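Local coordinates for Alpha/beta fold hydrolase (Pseudomonas aeruginosa, PDB 6I8W), which degrades membrane phospholipids as a membrane-bound phospholipase A with an alpha/beta hydrolase fold, and acts as a bacterial virulence factor, at residues S41-Q46 with Y54-S59; A73-W78 with A93-G98; L79-P84 with E295-Y300. All coordinates share one frame; numbering follows the deposited sequence. Where two conformers were deposited one is given.

Contact 1 of 3, residues S41-Q46 with Y54-S59; sequences SEHSVQ and YLEGGS. With CO2 (carbon dioxide), chain F.
His-43 and Tyr-54 face each other as a hydrogen-bonded pair of an antiparallel beta hairpin, and their side chains lie on the same side of the sheet. Two backbone bonds tie them: His-43 N gives to Tyr-54 O at 2.8 Å, and Tyr-54 N returns one to His-43 O at 2.9 Å. Ser-41 and Glu-56 make a second such pair. Tyr-54 holds CG between its own N and carbonyl carbon (chi1 65°). The CB of His-43 sits over one face of the Tyr-54 ring, displaced toward the rim, 3.5 Å from Tyr-54 CZ, a CH-pi contact. The two rings are inclined at 37°, neither stacked nor edge-to-face. Val-45 CG1 meets Tyr-54 CE1, 3.8 Å away. His-43 CD2 lies 3.7 Å from Glu-56 OE1, the carboxylate plane turned 82° from the ring. A carbon dioxide molecule places O1 at the imidazole edge. On the opposite face of the hairpin, Leu-55 CD2 packs 3.8 Å from Glu-42 CB, while the Glu-42 carboxylate forms a salt bridge with Arg-35 of helix 3-38. Strand 41-47 is outermost in the sheet; strand 50-57 pairs inward with strand 90-94, whose His-90 is hydrogen-bonded to Glu-56, and helix 112-125 covers Tyr-54 and Val-45 through Phe-122.

Contact 2 of 3, residues A73-W78 with A93-G98; sequences ADKDNW and ALDLPG. With MYR (myristic acid), chain C.
Lys-75 and Asp-95 join two neighbouring parts of the alpha/beta hydrolase core: the loop that follows strand 64-68, and the segment leaving the C-terminal end of strand 90-94. An Asx turn shapes the loop, Asp-74 OD1 accepting from Asp-76 N at 2.9 Å, and a short 3-10 segment carries it on through Trp-78. Asp-95 grips Lys-75 with both carboxylate oxygens. Asp-95 OD1 takes the backbone N of Lys-75 at 2.8 Å, met nearly along its C-O axis, whereas OD2 takes the ammonium in a salt bridge, NZ standing above the carboxylate plane. Between these two ends the lysine chain crosses the carboxylate obliquely, its CB, CG and CD close to OD1. Lys-75 CG lies between the backbone N and the carbonyl carbon (chi1 61°), 3.2 Å from Asp-95 OD1, and the final turn at chi4 (-59°) carries NZ back to OD2. Both oxygens of a buried carboxylate are thereby occupied, OD2 also accepting from the backbone N of Asp-101; the lysine and the two backbone N-H donors would be expected to favour the charged form, against the nearby Asp-74. Longer, weak ion pairs from the ammonium reach Asp-101 and Glu-42. Asp-76 makes salt bridges with Arg-31 and Arg-35 of helix 3-38. A myristic acid also lies against the loop, its C3 3.2 Å from Asn-77 OD1 and 3.9 Å from Ala-73 CB. Beside the ion pair, on strand 90-94, the CB of Ala-93 is approached by Lys-75 CB and, at 4.0 Å, by Trp-78 CD1.

Contact 3 of 3, residues L79-P84 with E295-Y300; sequences LRFARP and ETAQHY. With BOG (octyl beta-D-glucopyranoside), chain D; IPA (isopropyl alcohol), chain E.
Phe-81 and Ala-297 bring the short helix 79-82 and the long helix 293-308 closest, their CA atoms 5.5 Å apart. The phenyl ring does most of the touching. Its CG is anti to the backbone N (chi1 174°). Phe-81 CE1 lies 3.5 Å from Ala-297 CA and 3.7 Å from Thr-296 CG2. Farther along the ring, Phe-81 CZ meets Tyr-300 CD2 at 3.5 Å. These two aromatic planes are nearly parallel, 23° apart, but slid past one another until they barely overlap; the side chains cross at about a right angle, and the contact is CZ on CD2 rather than a stack. Pro-84 also joins, its CG 3.6 Å from the CB of Ala-297, and that methyl also lies against Phe-81, by its carbonyl O and by ring CD1. In the alpha/beta hydrolase fold the long C-terminal helix packs against the central sheet, here with Thr-296 and Tyr-300 on strand 250-255 and Thr-296 also on strand 276-281. Phe-81 inserts beside it, with Trp-78 meeting its ring. Thr-296 turns its methyl to the phenyl group while its hydroxyl bonds to Arg-292 O, one turn back in the helix; the side-chain contacts with Phe-81 are apolar. Arg-80 of helix 79-82 pairs through NE with Glu-34 of helix 3-38; the backbone N of Arg-80 donates to O2 of an isopropyl alcohol at 3.1 Å, and the C3 methyl of that alcohol lies over one face of the guanidinium.

Overall arrangement
Contact 1 lies at the outer edge of the sheet and is partly exposed, contact 2 is near the centre of the chain, and contact 3 is buried farther out, between helices. Contacts 1 and 2 reach neighbouring strands: Leu-55 N probably bonds to Ala-93 O, and Leu-55 also packs on Lys-75. Residues 73-78 run straight into 79-84, so contacts 2 and 3 fasten consecutive pieces of one chain segment to different partners. Leu-55 and Leu-79 touch, linking contacts 1 and 3. The chemistry differs with place: backbone pairing and ring packing at the hairpin, a buried ion pair in the core, mainly apolar side chains between the helices.

Contact 1 of 3, residues S41-Q46 with Y54-S59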
loop_
_atom_site.group_PDB
_atom_site.type_symbol
_atom_site.label_atom_id
_atom_site.label_comp_id
_atom_site.label_asym_id
_atom_site.label_seq_id
_atom_site.Cartn_x
_atom_site.Cartn_y
_atom_site.Cartn_z
ATOM N N SER A 41 -15.456 5.870 0.638
ATOM C CA SER A 41 -15.447 7.246 0.156
ATOM C C SER A 41 -14.225 7.971 0.707
ATOM O O SER A 41 -13.648 7.561 1.726
ATOM C CB SER A 41 -16.748 7.957 0.531
ATOM O OG SER A 41 -16.938 7.957 1.931
ATOM N N GLU A 42 -13.828 9.040 0.023
ATOM C CA GLU A 42 -12.578 9.744 0.327
ATOM C C GLU A 42 -12.755 10.940 1.260
ATOM O O GLU A 42 -13.702 11.709 1.134
ATOM C CB GLU A 42 -11.904 10.193 -0.977
ATOM C CG GLU A 42 -10.560 10.905 -0.744
ATOM C CD GLU A 42 -9.762 11.117 -2.025
ATOM O OE1 GLU A 42 -10.299 10.854 -3.119
ATOM O OE2 GLU A 42 -8.590 11.550 -1.938
ATOM N N HIS A 43 -11.821 11.085 2.198
ATOM C CA HIS A 43 -11.791 12.206 3.115
ATOM C C HIS A 43 -10.349 12.653 3.262
ATOM O O HIS A 43 -9.450 12.041 2.694
ATOM C CB HIS A 43 -12.357 11.798 4.480
ATOM C CG HIS A 43 -13.697 11.145 4.394
ATOM N ND1 HIS A 43 -14.874 11.861 4.362
ATOM C CD2 HIS A 43 -14.047 9.839 4.291
ATOM C CE1 HIS A 43 -15.892 11.022 4.265
ATOM N NE2 HIS A 43 -15.417 9.792 4.218
ATOM N N SER A 44 -10.134 13.718 4.025
ATOM C CA SER A 44 -8.783 14.107 4.380
ATOM C C SER A 44 -8.766 14.700 5.775
ATOM O O SER A 44 -9.784 15.180 6.275
ATOM C CB SER A 44 -8.209 15.098 3.369
ATOM O OG SER A 44 -8.798 16.367 3.519
ATOM N N VAL A 45 -7.608 14.612 6.422
ATOM C CA VAL A 45 -7.436 15.188 7.743
ATOM C C VAL A 45 -5.996 15.673 7.870
ATOM O O VAL A 45 -5.067 15.052 7.343
ATOM C CB VAL A 45 -7.795 14.160 8.861
ATOM C CG1 VAL A 45 -6.919 12.932 8.775
ATOM C CG2 VAL A 45 -7.701 14.814 10.250
ATOM N N GLN A 46 -5.816 16.792 8.554
ATOM C CA GLN A 46 -4.491 17.337 8.817
ATOM C C GLN A 46 -3.884 16.697 10.056
ATOM O O GLN A 46 -4.468 16.747 11.144
ATOM C CB GLN A 46 -4.560 18.862 9.007
ATOM C CG GLN A 46 -5.071 19.609 7.776
ATOM C CD GLN A 46 -5.436 21.054 8.085
ATOM O OE1 GLN A 46 -5.558 21.440 9.245
ATOM N NE2 GLN A 46 -5.611 21.858 7.043
ATOM N N TYR A 54 -7.557 9.820 2.827
ATOM C CA TYR A 54 -7.889 8.451 3.186
ATOM C C TYR A 54 -9.247 8.049 2.674
ATOM O O TYR A 54 -10.076 8.888 2.339
ATOM C CB TYR A 54 -7.815 8.245 4.712
ATOM C CG TYR A 54 -8.808 9.021 5.572
ATOM C CD1 TYR A 54 -8.571 10.347 5.923
ATOM C CD2 TYR A 54 -9.968 8.408 6.063
ATOM C CE1 TYR A 54 -9.472 11.067 6.723
ATOM C CE2 TYR A 54 -10.874 9.120 6.880
ATOM C CZ TYR A 54 -10.615 10.439 7.200
ATOM O OH TYR A 54 -11.496 11.138 7.997
ATOM N N LEU A 55 -9.440 6.743 2.579
ATOM C CA LEU A 55 -10.744 6.175 2.266
ATOM C C LEU A 55 -11.347 5.623 3.534
ATOM O O LEU A 55 -10.618 5.135 4.419
ATOM C CB LEU A 55 -10.627 5.068 1.225
ATOM C CG LEU A 55 -10.074 5.498 -0.133
ATOM C CD1 LEU A 55 -9.898 4.289 -1.032
ATOM C CD2 LEU A 55 -10.985 6.539 -0.791
ATOM N N GLU A 56 -12.670 5.678 3.620
ATOM C CA GLU A 56 -13.377 5.140 4.776
ATOM C C GLU A 56 -14.701 4.484 4.367
ATOM O O GLU A 56 -15.379 4.961 3.451
ATOM C CB GLU A 56 -13.625 6.251 5.795
ATOM C CG GLU A 56 -14.287 5.785 7.077
ATOM C CD GLU A 56 -14.605 6.938 8.012
ATOM O OE1 GLU A 56 -14.651 8.091 7.537
ATOM O OE2 GLU A 56 -14.814 6.693 9.213
ATOM N N GLY A 57 -15.069 3.391 5.040
ATOM C CA GLY A 57 -16.326 2.712 4.745
ATOM C C GLY A 57 -16.752 1.837 5.905
ATOM O O GLY A 57 -15.992 1.647 6.854
ATOM N N GLY A 58 -17.971 1.315 5.842
ATOM C CA GLY A 58 -18.481 0.471 6.906
ATOM C C GLY A 58 -19.007 1.302 8.059
ATOM O O GLY A 58 -18.923 2.524 8.044
ATOM N N SER A 59 -19.563 0.641 9.065
ATOM C CA SER A 59 -20.122 1.345 10.212
ATOM C C SER A 59 -19.091 1.619 11.285
ATOM O O SER A 59 -18.338 0.724 11.657
ATOM C CB SER A 59 -21.272 0.536 10.824
ATOM O OG SER A 59 -21.544 1.003 12.131
HETATM C C CO2 F . -12.385 15.754 3.803
HETATM O O1 CO2 F . -12.871 15.147 4.630
HETATM O O2 CO2 F . -11.897 16.359 2.976
HETATM O O HOH W 1 -18.269 5.488 2.654
#

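Contact 2 of 3, residues A73-W78 with A93-G98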
loop_
_atom_site.group_PDB
_atom_site.type_symbol
_atom_site.label_atom_id
_atom_site.label_comp_id
_atom_site.label_asym_id
_atom_site.label_seq_id
_atom_site.Cartn_x
_atom_site.Cartn_y
_atom_site.Cartn_z
ATOM N N ALA A 73 2.917 3.029 -3.813
ATOM C CA ALA A 73 1.494 2.711 -3.960
ATOM C C ALA A 73 0.606 3.765 -3.291
ATOM O O ALA A 73 1.067 4.847 -2.934
ATOM C CB ALA A 73 1.191 1.287 -3.364
ATOM N N ASP A 74 -0.674 3.448 -3.116
ATOM C CA ASP A 74 -1.598 4.363 -2.450
ATOM C C ASP A 74 -2.810 3.589 -1.934
ATOM O O ASP A 74 -2.879 2.364 -2.061
ATOM C CB ASP A 74 -2.041 5.513 -3.378
ATOM C CG ASP A 74 -2.722 5.028 -4.667
ATOM O OD1 ASP A 74 -3.531 4.085 -4.626
ATOM O OD2 ASP A 74 -2.466 5.619 -5.727
ATOM N N LYS A 75 -3.760 4.315 -1.359
ATOM C CA LYS A 75 -4.912 3.697 -0.707
ATOM C C LYS A 75 -5.780 2.907 -1.689
ATOM O O LYS A 75 -6.502 1.988 -1.280
ATOM C CB LYS A 75 -5.750 4.767 0.007
ATOM C CG LYS A 75 -6.326 5.834 -0.905
ATOM C CD LYS A 75 -6.756 7.057 -0.091
ATOM C CE LYS A 75 -7.375 8.133 -0.965
ATOM N NZ LYS A 75 -6.443 8.600 -2.028
ATOM N N ASP A 76 -5.729 3.246 -2.976
ATOM C CA ASP A 76 -6.553 2.504 -3.952
ATOM C C ASP A 76 -6.043 1.074 -4.204
ATOM O O ASP A 76 -6.745 0.280 -4.828
ATOM C CB ASP A 76 -6.635 3.251 -5.288
ATOM C CG ASP A 76 -7.543 4.475 -5.222
ATOM O OD1 ASP A 76 -8.608 4.408 -4.577
ATOM O OD2 ASP A 76 -7.211 5.503 -5.841
ATOM N N ASN A 77 -4.844 0.731 -3.717
ATOM C CA ASN A 77 -4.395 -0.673 -3.721
ATOM C C ASN A 77 -5.363 -1.618 -2.996
ATOM O O ASN A 77 -5.375 -2.821 -3.249
ATOM C CB ASN A 77 -3.028 -0.818 -3.054
ATOM C CG ASN A 77 -1.864 -0.781 -4.034
ATOM O OD1 ASN A 77 -0.844 -1.429 -3.800
ATOM N ND2 ASN A 77 -2.008 -0.043 -5.127
ATOM N N TRP A 78 -6.148 -1.065 -2.082
ATOM C CA TRP A 78 -6.960 -1.872 -1.171
ATOM C C TRP A 78 -8.420 -2.071 -1.558
ATOM O O TRP A 78 -9.137 -2.752 -0.828
ATOM C CB TRP A 78 -6.929 -1.241 0.232
ATOM C CG TRP A 78 -5.545 -1.210 0.848
ATOM C CD1 TRP A 78 -4.702 -0.125 0.973
ATOM C CD2 TRP A 78 -4.859 -2.326 1.417
ATOM N NE1 TRP A 78 -3.520 -0.522 1.592
ATOM C CE2 TRP A 78 -3.605 -1.867 1.873
ATOM C CE3 TRP A 78 -5.198 -3.680 1.604
ATOM C CZ2 TRP A 78 -2.690 -2.713 2.507
ATOM C CZ3 TRP A 78 -4.293 -4.509 2.210
ATOM C CH2 TRP A 78 -3.050 -4.027 2.663
ATOM N N ALA A 93 -8.363 3.222 4.828
ATOM C CA ALA A 93 -7.117 3.074 4.084
ATOM C C ALA A 93 -6.542 4.465 3.794
ATOM O O ALA A 93 -7.173 5.251 3.088
ATOM C CB ALA A 93 -7.357 2.296 2.785
ATOM N N LEU A 94 -5.375 4.790 4.358
ATOM C CA LEU A 94 -4.786 6.121 4.142
ATOM C C LEU A 94 -3.717 6.127 3.044
ATOM O O LEU A 94 -3.119 5.086 2.724
ATOM C CB LEU A 94 -4.165 6.686 5.446
ATOM C CG LEU A 94 -2.743 6.237 5.830
ATOM C CD1 LEU A 94 -2.202 7.054 7.023
ATOM C CD2 LEU A 94 -2.692 4.735 6.142
ATOM N N ASP A 95 -3.497 7.311 2.469
ATOM C CA ASP A 95 -2.295 7.589 1.707
ATOM C C ASP A 95 -1.230 8.042 2.687
ATOM O O ASP A 95 -1.386 9.081 3.338
ATOM C CB ASP A 95 -2.512 8.688 0.655
ATOM C CG ASP A 95 -3.364 8.226 -0.515
ATOM O OD1 ASP A 95 -3.398 7.008 -0.774
ATOM O OD2 ASP A 95 -3.965 9.096 -1.182
ATOM N N LEU A 96 -0.143 7.295 2.796
ATOM C CA LEU A 96 0.967 7.768 3.630
ATOM C C LEU A 96 1.501 9.089 3.090
ATOM O O LEU A 96 1.530 9.289 1.876
ATOM C CB LEU A 96 2.086 6.726 3.669
ATOM C CG LEU A 96 1.729 5.422 4.399
ATOM C CD1 LEU A 96 2.736 4.342 4.049
ATOM C CD2 LEU A 96 1.690 5.637 5.916
ATOM N N PRO A 97 1.889 10.014 3.994
ATOM C CA PRO A 97 2.664 11.181 3.584
ATOM C C PRO A 97 3.791 10.758 2.643
ATOM O O PRO A 97 4.429 9.718 2.885
ATOM C CB PRO A 97 3.218 11.724 4.915
ATOM C CG PRO A 97 2.169 11.327 5.916
ATOM C CD PRO A 97 1.661 9.981 5.452
ATOM N N GLY A 98 3.996 11.533 1.581
ATOM C CA GLY A 98 4.938 11.187 0.530
ATOM C C GLY A 98 4.296 10.495 -0.672
ATOM O O GLY A 98 4.899 10.445 -1.746
HETATM C C1 MYR C . 4.226 -2.108 -4.095
HETATM O O1 MYR C . 3.570 -2.289 -3.043
HETATM O O2 MYR C . 5.478 -2.088 -4.110
HETATM C C2 MYR C . 3.481 -1.994 -5.412
HETATM C C3 MYR C . 1.973 -2.068 -5.170
HETATM C C4 MYR C . 1.205 -2.298 -6.468
HETATM C C5 MYR C . 1.283 -1.097 -7.397
HETATM C C6 MYR C . 0.310 -1.281 -8.556
HETATM C C7 MYR C . -0.771 -0.204 -8.566
HETATM C C8 MYR C . -2.132 -0.803 -8.910
HETATM C C9 MYR C . -2.945 0.103 -9.834
HETATM C C10 MYR C . -4.110 0.738 -9.085
HETATM C C11 MYR C . -5.118 1.379 -10.033
HETATM C C12 MYR C . -6.035 2.330 -9.270
HETATM C C13 MYR C . -7.405 2.405 -9.926
HETATM C C14 MYR C . -8.488 2.421 -8.872
#

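Contact 3 of 3, residues L79-P84 with E295-Y300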
loop_
_atom_site.group_PDB
_atom_site.type_symbol
_atom_site.label_atom_id
_atom_site.label_comp_id
_atom_site.label_asym_id
_atom_site.label_seq_id
_atom_site.Cartn_x
_atom_site.Cartn_y
_atom_site.Cartn_z
ATOM N N LEU A 79 -8.867 -1.496 -2.676
ATOM C CA LEU A 79 -10.318 -1.412 -2.946
ATOM C C LEU A 79 -11.026 -2.761 -3.029
ATOM O O LEU A 79 -12.069 -2.968 -2.409
ATOM C CB LEU A 79 -10.581 -0.642 -4.250
ATOM C CG LEU A 79 -9.906 0.739 -4.282
ATOM C CD1 LEU A 79 -10.321 1.532 -5.519
ATOM C CD2 LEU A 79 -10.227 1.497 -3.015
ATOM N N ARG A 80 -10.502 -3.663 -3.842
ATOM C CA ARG A 80 -11.196 -4.929 -4.056
ATOM C C ARG A 80 -11.092 -5.822 -2.827
ATOM O O ARG A 80 -11.984 -6.605 -2.531
ATOM C CB ARG A 80 -10.643 -5.626 -5.297
ATOM C CG ARG A 80 -11.094 -4.937 -6.589
ATOM C CD ARG A 80 -10.340 -5.423 -7.807
ATOM N NE ARG A 80 -10.838 -4.770 -9.012
ATOM C CZ ARG A 80 -10.290 -4.906 -10.211
ATOM N NH1 ARG A 80 -9.239 -5.700 -10.365
ATOM N NH2 ARG A 80 -10.809 -4.273 -11.255
ATOM N N PHE A 81 -9.986 -5.691 -2.113
ATOM C CA PHE A 81 -9.760 -6.414 -0.866
ATOM C C PHE A 81 -10.750 -5.965 0.202
ATOM O O PHE A 81 -11.232 -6.761 0.989
ATOM C CB PHE A 81 -8.308 -6.170 -0.418
ATOM C CG PHE A 81 -7.945 -6.736 0.944
ATOM C CD1 PHE A 81 -7.560 -8.057 1.075
ATOM C CD2 PHE A 81 -7.868 -5.907 2.057
ATOM C CE1 PHE A 81 -7.162 -8.567 2.315
ATOM C CE2 PHE A 81 -7.488 -6.394 3.283
ATOM C CZ PHE A 81 -7.132 -7.741 3.418
ATOM N N ALA A 82 -11.027 -4.667 0.229
ATOM C CA ALA A 82 -11.865 -4.056 1.257
ATOM C C ALA A 82 -13.348 -4.332 1.020
ATOM O O ALA A 82 -14.147 -4.300 1.948
ATOM C CB ALA A 82 -11.618 -2.525 1.296
ATOM N N ARG A 83 -13.706 -4.620 -0.220
ATOM C CA ARG A 83 -15.103 -4.812 -0.584
ATOM C C ARG A 83 -15.834 -5.822 0.330
ATOM O O ARG A 83 -16.895 -5.512 0.869
ATOM C CB ARG A 83 -15.179 -5.228 -2.055
ATOM C CG ARG A 83 -16.565 -5.532 -2.574
ATOM C CD ARG A 83 -16.648 -5.133 -4.033
ATOM N NE ARG A 83 -17.550 -5.967 -4.835
ATOM C CZ ARG A 83 -18.877 -5.917 -4.785
ATOM N NH1 ARG A 83 -19.482 -5.087 -3.942
ATOM N NH2 ARG A 83 -19.605 -6.706 -5.574
ATOM N N PRO A 84 -15.264 -7.037 0.530
ATOM C CA PRO A 84 -16.041 -7.922 1.430
ATOM C C PRO A 84 -15.921 -7.573 2.916
ATOM O O PRO A 84 -16.626 -8.152 3.732
ATOM C CB PRO A 84 -15.445 -9.313 1.168
ATOM C CG PRO A 84 -14.051 -9.030 0.725
ATOM C CD PRO A 84 -14.145 -7.764 -0.104
ATOM N N GLU A 295 -9.816 -13.724 -2.392
ATOM C CA GLU A 295 -9.125 -14.838 -1.761
ATOM C C GLU A 295 -8.277 -14.375 -0.561
ATOM O O GLU A 295 -8.308 -14.975 0.513
ATOM C CB GLU A 295 -8.270 -15.551 -2.793
ATOM C CG GLU A 295 -7.393 -16.633 -2.245
ATOM C CD GLU A 295 -6.697 -17.385 -3.353
ATOM O OE1 GLU A 295 -7.072 -17.171 -4.531
ATOM O OE2 GLU A 295 -5.758 -18.159 -3.051
ATOM N N THR A 296 -7.521 -13.302 -0.744
ATOM C CA THR A 296 -6.713 -12.755 0.329
ATOM C C THR A 296 -7.597 -12.249 1.477
ATOM O O THR A 296 -7.290 -12.464 2.642
ATOM C CB THR A 296 -5.805 -11.582 -0.181
ATOM O OG1 THR A 296 -5.022 -12.022 -1.300
ATOM C CG2 THR A 296 -4.859 -11.118 0.929
ATOM N N ALA A 297 -8.694 -11.583 1.139
ATOM C CA ALA A 297 -9.640 -11.069 2.143
ATOM C C ALA A 297 -10.284 -12.194 2.932
ATOM O O ALA A 297 -10.618 -12.035 4.100
ATOM C CB ALA A 297 -10.728 -10.215 1.479
ATOM N N GLN A 298 -10.511 -13.320 2.270
ATOM C CA GLN A 298 -11.124 -14.469 2.934
ATOM C C GLN A 298 -10.165 -15.085 3.959
ATOM O O GLN A 298 -10.581 -15.457 5.049
ATOM C CB GLN A 298 -11.553 -15.532 1.914
ATOM C CG GLN A 298 -12.874 -15.244 1.219
ATOM C CD GLN A 298 -13.229 -16.315 0.211
ATOM O OE1 GLN A 298 -13.962 -17.255 0.525
ATOM N NE2 GLN A 298 -12.697 -16.192 -1.001
ATOM N N HIS A 299 -8.883 -15.208 3.596
ATOM C CA HIS A 299 -7.864 -15.670 4.555
ATOM C C HIS A 299 -7.792 -14.709 5.745
ATOM O O HIS A 299 -7.714 -15.120 6.907
ATOM C CB HIS A 299 -6.474 -15.772 3.902
ATOM C CG HIS A 299 -6.260 -17.007 3.083
ATOM N ND1 HIS A 299 -6.392 -18.282 3.593
ATOM C CD2 HIS A 299 -5.858 -17.159 1.796
ATOM C CE1 HIS A 299 -6.111 -19.166 2.652
ATOM N NE2 HIS A 299 -5.773 -18.509 1.553
ATOM N N TYR A 300 -7.815 -13.419 5.447
ATOM C CA TYR A 300 -7.764 -12.387 6.485
ATOM C C TYR A 300 -9.011 -12.434 7.388
ATOM O O TYR A 300 -8.885 -12.360 8.607
ATOM C CB TYR A 300 -7.628 -11.007 5.850
ATOM C CG TYR A 300 -7.434 -9.868 6.823
ATOM C CD1 TYR A 300 -6.575 -9.994 7.914
ATOM C CD2 TYR A 300 -8.082 -8.650 6.633
ATOM C CE1 TYR A 300 -6.382 -8.932 8.806
ATOM C CE2 TYR A 300 -7.892 -7.583 7.512
ATOM C CZ TYR A 300 -7.037 -7.737 8.592
ATOM O OH TYR A 300 -6.847 -6.692 9.465
HETATM C C1 BOG D . -10.927 -2.248 -14.862
HETATM O O1 BOG D . -9.846 -2.272 -13.929
HETATM C C2 BOG D . -11.028 -3.652 -15.475
HETATM O O2 BOG D . -10.070 -3.749 -16.526
HETATM C C3 BOG D . -12.408 -4.016 -16.019
HETATM O O3 BOG D . -12.482 -5.401 -16.392
HETATM C C4 BOG D . -13.427 -3.708 -14.938
HETATM O O4 BOG D . -14.741 -4.151 -15.325
HETATM C C5 BOG D . -13.361 -2.195 -14.737
HETATM O O5 BOG D . -12.100 -1.820 -14.160
HETATM C C6 BOG D . -14.521 -1.651 -13.903
HETATM O O6 BOG D . -14.128 -1.417 -12.548
HETATM C "C1'" BOG D . -9.578 -1.006 -13.335
HETATM C "C2'" BOG D . -8.677 -1.216 -12.127
HETATM C "C3'" BOG D . -7.773 -2.413 -12.372
HETATM C "C4'" BOG D . -6.673 -2.523 -11.332
HETATM C "C5'" BOG D . -5.401 -3.005 -12.014
HETATM C "C6'" BOG D . -4.361 -3.445 -10.996
HETATM C "C7'" BOG D . -2.968 -3.395 -11.608
HETATM C "C8'" BOG D . -2.916 -4.211 -12.878
HETATM C C1 IPA E . -6.346 -2.375 -7.094
HETATM C C2 IPA E . -7.772 -2.180 -6.599
HETATM C C3 IPA E . -8.708 -1.875 -7.761
HETATM O O2 IPA E . -8.192 -3.358 -5.894
#